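Local coordinates for protein paenibacillus xanthan lyase (Paenibacillus, PDB 6F2P) that cleaves the polysaccharide xanthan as a lyase of polysaccharide lyase family 8, with helical, super-sandwich and beta-sandwich domains, at residues Phe733-Asn738 and Lys743-Lys748; Ile659-Asp664 and Gly670-Asn675; Cys117-Asn122 and Ile157-Ala162. All coordinates share one frame; numbering follows the deposited sequence.

Interaction 1. Residues Phe733-Asn738 and Lys743-Lys748; sequences FKVNVN and KSYKVK
In the core of a beta-sandwich, V735 with Y745 and V747 with F733 make two CH-pi contacts, one ring from each sheet. Strand 731-736 belongs to one sheet and strand 744-750 to the other; the short segments run nearly antiparallel, at 154°, with their axes 9.0 Å apart; no backbone hydrogen bond joins them, and side chains meet across the gap. Y745 lays a ring face against V735, whose CG1 comes to 3.5 Å from Y745 CD1 and lies over that face, displaced toward the rim. That methyl lies opposite the backbone N of V735 (chi1 -170°), which sends it across the gap to the ring. Further along the same ring, V737 CG1 approaches Y745 CE1 obliquely at 3.7 Å. The second contact reverses the roles: V747 CG1 stands over a face of the F733 ring, 3.9 Å from its centroid, the two side chains arriving from opposing sheets. Beyond the end of strand 731-736 the chain turns, and an Asx turn holds the bend, with N738 N donating to N736 OD1 over 3.2 Å. Outside the pair, I722 of strand 722-726 touches F733, V735 and Y745, I691 of strand 688-694 packs on F733, and L715 of strand 714-718 meets V747. Backbone hydrogen bonds of F733 with I706 and of V735 with I704 join strand 731-736 to strand 703-708.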
loop_
_atom_site.group_PDB
_atom_site.type_symbol
_atom_site.label_atom_id
_atom_site.label_comp_id
_atom_site.label_asym_id
_atom_site.label_seq_id
_atom_site.Cartn_x
_atom_site.Cartn_y
_atom_site.Cartn_z
ATOM N N PHE A 733 -15.331 14.765 9.049
ATOM C CA PHE A 733 -14.263 15.256 8.185
ATOM C C PHE A 733 -14.228 14.528 6.858
ATOM O O PHE A 733 -14.985 13.582 6.653
ATOM C CB PHE A 733 -12.900 15.183 8.879
ATOM C CG PHE A 733 -12.430 13.787 9.186
ATOM C CD1 PHE A 733 -12.878 13.119 10.319
ATOM C CD2 PHE A 733 -11.505 13.156 8.363
ATOM C CE1 PHE A 733 -12.428 11.832 10.613
ATOM C CE2 PHE A 733 -11.050 11.866 8.649
ATOM C CZ PHE A 733 -11.514 11.205 9.771
ATOM N N LYS A 734 -13.364 14.985 5.952
ATOM C CA LYS A 734 -13.142 14.294 4.683
ATOM C C LYS A 734 -11.654 14.247 4.389
ATOM O O LYS A 734 -10.897 15.067 4.897
ATOM C CB LYS A 734 -13.893 14.967 3.529
ATOM C CG LYS A 734 -13.422 16.374 3.216
ATOM C CD LYS A 734 -14.303 17.070 2.180
ATOM C CE LYS A 734 -13.811 18.489 1.941
ATOM N NZ LYS A 734 -14.655 19.248 0.985
ATOM N N VAL A 735 -11.246 13.277 3.575
ATOM C CA VAL A 735 -9.858 13.111 3.169
ATOM C C VAL A 735 -9.783 13.154 1.654
ATOM O O VAL A 735 -10.565 12.480 0.983
ATOM C CB VAL A 735 -9.325 11.731 3.573
ATOM C CG1 VAL A 735 -7.816 11.660 3.361
ATOM C CG2 VAL A 735 -9.692 11.407 5.015
ATOM N N ASN A 736 -8.861 13.944 1.110
ATOM C CA ASN A 736 -8.596 13.907 -0.322
ATOM C C ASN A 736 -7.506 12.875 -0.590
ATOM O O ASN A 736 -6.331 13.113 -0.314
ATOM C CB ASN A 736 -8.164 15.280 -0.827
ATOM C CG ASN A 736 -8.098 15.352 -2.344
ATOM O OD1 ASN A 736 -7.904 14.341 -3.028
ATOM N ND2 ASN A 736 -8.246 16.560 -2.880
ATOM N N VAL A 737 -7.891 11.726 -1.132
ATOM C CA VAL A 737 -6.957 10.611 -1.242
ATOM C C VAL A 737 -6.396 10.436 -2.641
ATOM O O VAL A 737 -5.871 9.379 -2.955
ATOM C CB VAL A 737 -7.609 9.276 -0.806
ATOM C CG1 VAL A 737 -7.893 9.283 0.687
ATOM C CG2 VAL A 737 -8.890 9.023 -1.597
ATOM N N ASN A 738 -6.518 11.451 -3.490
ATOM C CA ASN A 738 -5.981 11.344 -4.842
ATOM C C ASN A 738 -4.472 11.157 -4.787
ATOM O O ASN A 738 -3.787 11.835 -4.014
ATOM C CB ASN A 738 -6.320 12.571 -5.686
ATOM C CG ASN A 738 -5.813 12.452 -7.116
ATOM O OD1 ASN A 738 -5.989 11.423 -7.769
ATOM N ND2 ASN A 738 -5.165 13.502 -7.600
ATOM N N LYS A 743 -1.294 5.414 1.301
ATOM C CA LYS A 743 -0.723 5.914 2.552
ATOM C C LYS A 743 -1.802 6.339 3.525
ATOM O O LYS A 743 -2.980 6.404 3.176
ATOM C CB LYS A 743 0.231 7.081 2.308
ATOM C CG LYS A 743 -0.440 8.370 1.907
ATOM C CD LYS A 743 0.534 9.512 2.044
ATOM C CE LYS A 743 -0.074 10.818 1.578
ATOM N NZ LYS A 743 0.892 11.945 1.721
ATOM N N SER A 744 -1.389 6.643 4.749
ATOM C CA SER A 744 -2.325 6.983 5.812
ATOM C C SER A 744 -2.430 8.481 6.106
ATOM O O SER A 744 -1.427 9.195 6.137
ATOM C CB SER A 744 -1.942 6.241 7.085
ATOM O OG SER A 744 -2.152 4.850 6.924
ATOM N N TYR A 745 -3.663 8.928 6.343
ATOM C CA TYR A 745 -3.964 10.297 6.749
ATOM C C TYR A 745 -4.565 10.330 8.156
ATOM O O TYR A 745 -5.541 9.625 8.425
ATOM C CB TYR A 745 -4.963 10.897 5.782
ATOM C CG TYR A 745 -4.546 10.792 4.339
ATOM C CD1 TYR A 745 -4.930 9.705 3.558
ATOM C CD2 TYR A 745 -3.775 11.780 3.754
ATOM C CE1 TYR A 745 -4.557 9.612 2.232
ATOM C CE2 TYR A 745 -3.399 11.698 2.432
ATOM C CZ TYR A 745 -3.789 10.613 1.674
ATOM O OH TYR A 745 -3.400 10.538 0.357
ATOM N N LYS A 746 -4.006 11.156 9.041
ATOM C CA LYS A 746 -4.435 11.185 10.438
ATOM C C LYS A 746 -5.002 12.532 10.884
ATOM O O LYS A 746 -4.582 13.587 10.412
ATOM C CB LYS A 746 -3.286 10.772 11.369
ATOM C CG LYS A 746 -2.944 9.288 11.330
ATOM C CD LYS A 746 -1.647 9.006 12.082
ATOM C CE LYS A 746 -1.299 7.519 12.107
ATOM N NZ LYS A 746 -1.282 6.915 10.747
ATOM N N VAL A 747 -5.963 12.474 11.803
ATOM C CA VAL A 747 -6.518 13.661 12.430
ATOM C C VAL A 747 -6.770 13.359 13.907
ATOM O O VAL A 747 -7.227 12.276 14.256
ATOM C CB VAL A 747 -7.817 14.131 11.726
ATOM C CG1 VAL A 747 -8.906 13.068 11.800
ATOM C CG2 VAL A 747 -8.319 15.443 12.328
ATOM N N LYS A 748 -6.440 14.306 14.778
ATOM C CA LYS A 748 -6.645 14.122 16.211
ATOM C C LYS A 748 -7.499 15.253 16.782
ATOM O O LYS A 748 -7.126 16.432 16.741
ATOM C CB LYS A 748 -5.309 14.005 16.956
ATOM C CG LYS A 748 -5.463 13.852 18.470
ATOM C CD LYS A 748 -4.283 13.122 19.104
ATOM C CE LYS A 748 -2.964 13.830 18.834
ATOM N NZ LYS A 748 -1.820 13.258 19.607
#

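Interaction 2. Residues Ile659-Asp664 and Gly670-Asn675; sequences INFWND and GLVTSN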
loop_
_atom_site.group_PDB
_atom_site.type_symbol
_atom_site.label_atom_id
_atom_site.label_comp_id
_atom_site.label_asym_id
_atom_site.label_seq_id
_atom_site.Cartn_x
_atom_site.Cartn_y
_atom_site.Cartn_z
ATOM N N ILE A 659 -10.998 -0.825 11.541
ATOM C CA ILE A 659 -12.131 -1.138 10.678
ATOM C C ILE A 659 -11.752 -1.183 9.204
ATOM O O ILE A 659 -11.115 -0.263 8.702
ATOM C CB ILE A 659 -13.228 -0.079 10.788
ATOM C CG1 ILE A 659 -13.578 0.212 12.252
ATOM C CG2 ILE A 659 -14.449 -0.511 9.977
ATOM C CD1 ILE A 659 -14.580 1.338 12.430
ATOM N N ASN A 660 -12.156 -2.245 8.509
ATOM C CA ASN A 660 -12.070 -2.275 7.057
ATOM C C ASN A 660 -13.457 -2.127 6.418
ATOM O O ASN A 660 -14.372 -2.895 6.718
ATOM C CB ASN A 660 -11.392 -3.556 6.571
ATOM C CG ASN A 660 -9.904 -3.615 6.924
ATOM O OD1 ASN A 660 -9.241 -2.583 7.054
ATOM N ND2 ASN A 660 -9.375 -4.834 7.066
ATOM N N PHE A 661 -13.604 -1.127 5.551
ATOM C CA PHE A 661 -14.836 -0.893 4.804
ATOM C C PHE A 661 -14.702 -1.407 3.368
ATOM O O PHE A 661 -13.823 -0.960 2.621
ATOM C CB PHE A 661 -15.144 0.602 4.757
ATOM C CG PHE A 661 -15.570 1.187 6.072
ATOM C CD1 PHE A 661 -16.891 1.108 6.485
ATOM C CD2 PHE A 661 -14.661 1.843 6.884
ATOM C CE1 PHE A 661 -17.298 1.661 7.696
ATOM C CE2 PHE A 661 -15.059 2.398 8.090
ATOM C CZ PHE A 661 -16.380 2.308 8.493
ATOM N N TRP A 662 -15.589 -2.318 2.976
ATOM C CA TRP A 662 -15.463 -3.026 1.699
ATOM C C TRP A 662 -16.221 -2.422 0.515
ATOM O O TRP A 662 -15.958 -2.778 -0.636
ATOM C CB TRP A 662 -15.873 -4.491 1.870
ATOM C CG TRP A 662 -14.937 -5.252 2.746
ATOM C CD1 TRP A 662 -15.190 -5.730 3.997
ATOM C CD2 TRP A 662 -13.583 -5.613 2.445
ATOM N NE1 TRP A 662 -14.080 -6.369 4.494
ATOM C CE2 TRP A 662 -13.081 -6.313 3.558
ATOM C CE3 TRP A 662 -12.751 -5.420 1.338
ATOM C CZ2 TRP A 662 -11.782 -6.818 3.598
ATOM C CZ3 TRP A 662 -11.464 -5.923 1.379
ATOM C CH2 TRP A 662 -10.990 -6.609 2.503
ATOM N N ASN A 663 -17.161 -1.520 0.786
ATOM C CA ASN A 663 -18.028 -1.003 -0.268
ATOM C C ASN A 663 -17.924 0.503 -0.462
ATOM O O ASN A 663 -17.587 1.243 0.466
ATOM C CB ASN A 663 -19.483 -1.392 -0.003
ATOM C CG ASN A 663 -19.676 -2.891 0.113
ATOM O OD1 ASN A 663 -20.205 -3.378 1.109
ATOM N ND2 ASN A 663 -19.253 -3.632 -0.909
ATOM N N ASP A 664 -18.218 0.956 -1.674
ATOM C CA ASP A 664 -18.231 2.382 -1.950
ATOM C C ASP A 664 -19.629 2.976 -1.735
ATOM O O ASP A 664 -20.132 3.741 -2.563
ATOM C CB ASP A 664 -17.722 2.666 -3.368
ATOM C CG ASP A 664 -16.204 2.694 -3.456
ATOM O OD1 ASP A 664 -15.537 2.890 -2.415
ATOM O OD2 ASP A 664 -15.676 2.537 -4.578
ATOM N N GLY A 670 -19.569 0.558 14.632
ATOM C CA GLY A 670 -19.038 1.226 15.802
ATOM C C GLY A 670 -19.479 2.682 15.772
ATOM O O GLY A 670 -20.655 2.972 15.566
ATOM N N LEU A 671 -18.536 3.597 15.969
ATOM C CA LEU A 671 -18.823 5.027 15.918
ATOM C C LEU A 671 -18.586 5.592 14.526
ATOM O O LEU A 671 -18.885 6.753 14.265
ATOM C CB LEU A 671 -17.939 5.781 16.916
ATOM C CG LEU A 671 -18.001 5.277 18.362
ATOM C CD1 LEU A 671 -17.139 6.119 19.263
ATOM C CD2 LEU A 671 -19.437 5.237 18.876
ATOM N N VAL A 672 -18.053 4.769 13.632
ATOM C CA VAL A 672 -17.501 5.280 12.389
ATOM C C VAL A 672 -18.382 5.017 11.174
ATOM O O VAL A 672 -18.907 3.917 10.980
ATOM C CB VAL A 672 -16.088 4.716 12.134
ATOM C CG1 VAL A 672 -15.452 5.390 10.925
ATOM C CG2 VAL A 672 -15.215 4.897 13.363
ATOM N N THR A 673 -18.536 6.048 10.358
ATOM C CA THR A 673 -19.221 5.921 9.090
ATOM C C THR A 673 -18.244 6.299 7.987
ATOM O O THR A 673 -17.522 7.293 8.110
ATOM C CB THR A 673 -20.467 6.837 9.020
ATOM O OG1 THR A 673 -21.429 6.433 10.010
ATOM C CG2 THR A 673 -21.106 6.767 7.645
ATOM N N SER A 674 -18.200 5.489 6.929
ATOM C CA SER A 674 -17.419 5.806 5.736
ATOM C C SER A 674 -18.282 5.654 4.500
ATOM O O SER A 674 -19.114 4.749 4.423
ATOM C CB SER A 674 -16.191 4.903 5.614
ATOM O OG SER A 674 -15.531 5.110 4.371
ATOM N N ASN A 675 -18.080 6.540 3.533
ATOM C CA ASN A 675 -18.832 6.475 2.288
ATOM C C ASN A 675 -18.011 5.843 1.168
ATOM O O ASN A 675 -18.445 5.809 0.024
ATOM C CB ASN A 675 -19.307 7.868 1.867
ATOM C CG ASN A 675 -18.177 8.741 1.341
ATOM O OD1 ASN A 675 -17.021 8.574 1.724
ATOM N ND2 ASN A 675 -18.510 9.676 0.461
HETATM O O HOH W 1 -17.865 1.910 3.484
#
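F661 is clasped between its own strand and the opposing sheet: S674 CB lies over the centre of the ring, 3.6 Å from the centroid and 8° off the normal, while I659 CG2 covers the other face toward the rim. Two sheets of the C-terminal beta-sandwich domain pack here, strand 656-661 of one on strand 672-674 of the other, and their segments run at 25° to each other. V672 O lies at the ring's edge, near its plane, and V672 CG1 is 4.0 Å from F661 CZ. I659 and V672 pass side by side, pointing in opposite senses, with I659 CD1 3.7 Å from V672 CB. The CG1 branch of I659 lies opposite its carbonyl carbon (chi1 -50°), and from it CD1 extends to the valine.

In the next shell, V669 of strand 667-669 touches both I659 and F661, while I706 of strand 703-708 backs V672 and S674. The hydroxyl of S674 is not spent on the ring, since OG bonds to R676 O. Strand 656-661 is itself held in its sheet by the backbone bonds of I659 with V680 and F661 with A678. Near the ends of the two strands, a water lies 3.1 Å from N663 O and 3.2 Å from S674 O.

Interaction 3. Residues Cys117-Asn122 and Ile157-Ala162; sequences CSQYQN and IYYTQA. With CA (calcium ion), chain F.
Y159 and Q119 reach toward each other from opposite sides, the tyrosine from the last turn of helix 147-160 and the glutamine from the loop ahead of helix 123-141. Their flat groups are steeply inclined, the amide and ring planes standing 70° apart, and the amide nitrogen comes to the ring obliquely. Q119 NE2 gives a weak hydrogen bond of 3.3 Å to Y159 OH. The firmer grip on that hydroxyl is its own donation to the loop backbone: Y159 OH lies 2.8 Å from C117 O, in the carbonyl plane. The phenol oxygen thus donates one bond and accepts a weak one, which holds the hydroxyl end of the ring at the loop. C117 adds its sulfur at the ring edge, with SG 3.7 Å from Y159 CE2. The ring is carried to the loop by a first torsion that sets CG opposite the backbone N (chi1 166°).

The other end of the Q119 amide turns to the helix terminus. A water donates to Q119 OE1 at 2.9 Å and to T160 O at 2.7 Å, while Q119 CD lies against T160 CG2. T160 O also accepts from a second water, and that one is a calcium ligand. The ion itself is bound by Q161 OE1 at 2.2 Å, by four waters, and by S163 O and E174 OE2, so a chain of water and carbonyl links the Q119 loop to the metal site. Q161 NE2 bonds to Q127 O.

Within the alpha-helical domain, in this lyase family an alpha/alpha toroid of helical hairpins, W126 and P131 of helix 123-141 touch Q119 and T160 respectively, and T160 OG1 bonds to W126 O. V177 and I178 of helix 168-184 touch Q161 just past the end of helix 147-160.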
loop_
_atom_site.group_PDB
_atom_site.type_symbol
_atom_site.label_atom_id
_atom_site.label_comp_id
_atom_site.label_asym_id
_atom_site.label_seq_id
_atom_site.Cartn_x
_atom_site.Cartn_y
_atom_site.Cartn_z
ATOM N N CYS A 117 37.534 -11.729 -28.456
ATOM C CA CYS A 117 37.061 -13.107 -28.394
ATOM C C CYS A 117 35.602 -13.254 -28.810
ATOM O O CYS A 117 34.842 -12.289 -28.827
ATOM C CB CYS A 117 37.225 -13.642 -26.979
ATOM S SG CYS A 117 36.133 -12.829 -25.806
ATOM N N SER A 118 35.213 -14.479 -29.131
ATOM C CA SER A 118 33.832 -14.764 -29.474
ATOM C C SER A 118 33.023 -14.938 -28.199
ATOM O O SER A 118 33.407 -15.704 -27.323
ATOM C CB SER A 118 33.746 -16.022 -30.335
ATOM O OG SER A 118 32.400 -16.430 -30.495
ATOM N N GLN A 119 31.906 -14.228 -28.093
ATOM C CA GLN A 119 31.081 -14.315 -26.895
ATOM C C GLN A 119 29.869 -15.182 -27.156
ATOM O O GLN A 119 28.752 -14.693 -27.280
ATOM C CB GLN A 119 30.657 -12.924 -26.437
ATOM C CG GLN A 119 31.836 -12.002 -26.189
ATOM C CD GLN A 119 31.416 -10.566 -26.013
ATOM O OE1 GLN A 119 30.559 -10.256 -25.181
ATOM N NE2 GLN A 119 32.012 -9.672 -26.804
ATOM N N TYR A 120 30.112 -16.482 -27.249
ATOM C CA TYR A 120 29.080 -17.429 -27.629
ATOM C C TYR A 120 28.107 -17.657 -26.493
ATOM O O TYR A 120 28.442 -17.460 -25.323
ATOM C CB TYR A 120 29.712 -18.756 -28.075
ATOM C CG TYR A 120 30.747 -19.300 -27.124
ATOM C CD1 TYR A 120 30.376 -20.088 -26.037
ATOM C CD2 TYR A 120 32.096 -19.028 -27.307
ATOM C CE1 TYR A 120 31.321 -20.590 -25.161
ATOM C CE2 TYR A 120 33.053 -19.526 -26.437
ATOM C CZ TYR A 120 32.660 -20.305 -25.366
ATOM O OH TYR A 120 33.608 -20.802 -24.498
ATOM N N GLN A 121 26.895 -18.056 -26.855
ATOM C CA GLN A 121 25.857 -18.350 -25.881
ATOM C C GLN A 121 25.526 -17.169 -24.935
ATOM O O GLN A 121 25.303 -16.041 -25.388
ATOM C CB GLN A 121 26.208 -19.621 -25.101
ATOM C CG GLN A 121 24.992 -20.398 -24.615
ATOM C CD GLN A 121 25.090 -20.776 -23.156
ATOM O OE1 GLN A 121 25.935 -20.254 -22.420
ATOM N NE2 GLN A 121 24.227 -21.693 -22.726
ATOM N N ASN A 122 25.504 -17.437 -23.630
ATOM C CA ASN A 122 24.959 -16.501 -22.643
ATOM C C ASN A 122 25.836 -15.275 -22.345
ATOM O O ASN A 122 26.988 -15.398 -21.933
ATOM C CB ASN A 122 24.607 -17.251 -21.355
ATOM C CG ASN A 122 23.912 -16.369 -20.325
ATOM O OD1 ASN A 122 23.495 -15.247 -20.616
ATOM N ND2 ASN A 122 23.779 -16.887 -19.108
ATOM N N ILE A 157 38.337 -7.254 -20.364
ATOM C CA ILE A 157 37.200 -6.723 -19.625
ATOM C C ILE A 157 36.612 -5.476 -20.290
ATOM O O ILE A 157 35.397 -5.393 -20.455
ATOM C CB ILE A 157 37.553 -6.442 -18.161
ATOM C CG1 ILE A 157 38.004 -7.741 -17.489
ATOM C CG2 ILE A 157 36.355 -5.828 -17.437
ATOM C CD1 ILE A 157 38.255 -7.608 -16.014
ATOM N N TYR A 158 37.456 -4.523 -20.690
ATOM C CA TYR A 158 36.979 -3.365 -21.457
ATOM C C TYR A 158 36.221 -3.805 -22.714
ATOM O O TYR A 158 35.276 -3.147 -23.153
ATOM C CB TYR A 158 38.135 -2.478 -21.911
ATOM C CG TYR A 158 38.739 -1.531 -20.890
ATOM C CD1 TYR A 158 39.114 -1.968 -19.630
ATOM C CD2 TYR A 158 38.994 -0.206 -21.226
ATOM C CE1 TYR A 158 39.701 -1.106 -18.725
ATOM C CE2 TYR A 158 39.577 0.662 -20.329
ATOM C CZ TYR A 158 39.930 0.211 -19.080
ATOM O OH TYR A 158 40.517 1.081 -18.186
ATOM N N TYR A 159 36.668 -4.906 -23.307
ATOM C CA TYR A 159 36.048 -5.416 -24.522
ATOM C C TYR A 159 34.635 -5.927 -24.264
ATOM O O TYR A 159 33.687 -5.505 -24.927
ATOM C CB TYR A 159 36.917 -6.508 -25.141
ATOM C CG TYR A 159 36.219 -7.321 -26.198
ATOM C CD1 TYR A 159 35.846 -6.748 -27.405
ATOM C CD2 TYR A 159 35.940 -8.664 -25.993
ATOM C CE1 TYR A 159 35.207 -7.493 -28.381
ATOM C CE2 TYR A 159 35.304 -9.421 -26.962
ATOM C CZ TYR A 159 34.937 -8.830 -28.155
ATOM O OH TYR A 159 34.298 -9.576 -29.122
ATOM N N THR A 160 34.490 -6.830 -23.300
ATOM C CA THR A 160 33.175 -7.378 -22.984
ATOM C C THR A 160 32.289 -6.408 -22.200
ATOM O O THR A 160 31.068 -6.442 -22.337
ATOM C CB THR A 160 33.277 -8.701 -22.210
ATOM O OG1 THR A 160 33.844 -8.460 -20.917
ATOM C CG2 THR A 160 34.136 -9.697 -22.962
ATOM N N GLN A 161 32.892 -5.541 -21.389
ATOM C CA GLN A 161 32.114 -4.636 -20.539
ATOM C C GLN A 161 32.572 -3.191 -20.700
ATOM O O GLN A 161 33.328 -2.670 -19.869
ATOM C CB GLN A 161 32.215 -5.061 -19.071
ATOM C CG GLN A 161 31.313 -4.293 -18.121
ATOM C CD GLN A 161 29.882 -4.339 -18.565
ATOM O OE1 GLN A 161 29.376 -3.381 -19.141
ATOM N NE2 GLN A 161 29.220 -5.462 -18.323
ATOM N N ALA A 162 32.096 -2.543 -21.763
ATOM C CA ALA A 162 32.630 -1.240 -22.176
ATOM C C ALA A 162 31.979 -0.047 -21.502
ATOM O O ALA A 162 32.649 0.942 -21.221
ATOM C CB ALA A 162 32.549 -1.080 -23.683
HETATM CA CA CA F . 27.706 -2.844 -20.547
HETATM O O HOH W 2 30.206 -7.445 -24.697
HETATM O O HOH W 3 28.480 -4.557 -22.130
HETATM O O HOH W 4 26.540 -5.009 -19.870
HETATM O O HOH W 5 28.510 -1.671 -22.557
HETATM O O HOH W 6 26.042 -2.978 -22.152
#

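How the interactions relate
From the N terminus, interaction 3 comes first: it closes a 34-residue, mostly helical excursion, joining the loop before helix 123-141 to the end of helix 147-160 in the alpha-helical domain. Interaction 2 follows far along the chain and closes a five-residue gap that holds strand 667-669; interaction 1, later still, closes a four-residue loop. The three are in series; none nests in or crosses another. Interactions 1 and 2, with centres about 14 Å apart, do not touch, yet both bridge the same two sheets, of which strands 656-661 and 744-750 share one and strands 672-674 and 731-736 the other. Interaction 3 stands alone, its centre about 54 and 60 Å from those of interactions 1 and 2.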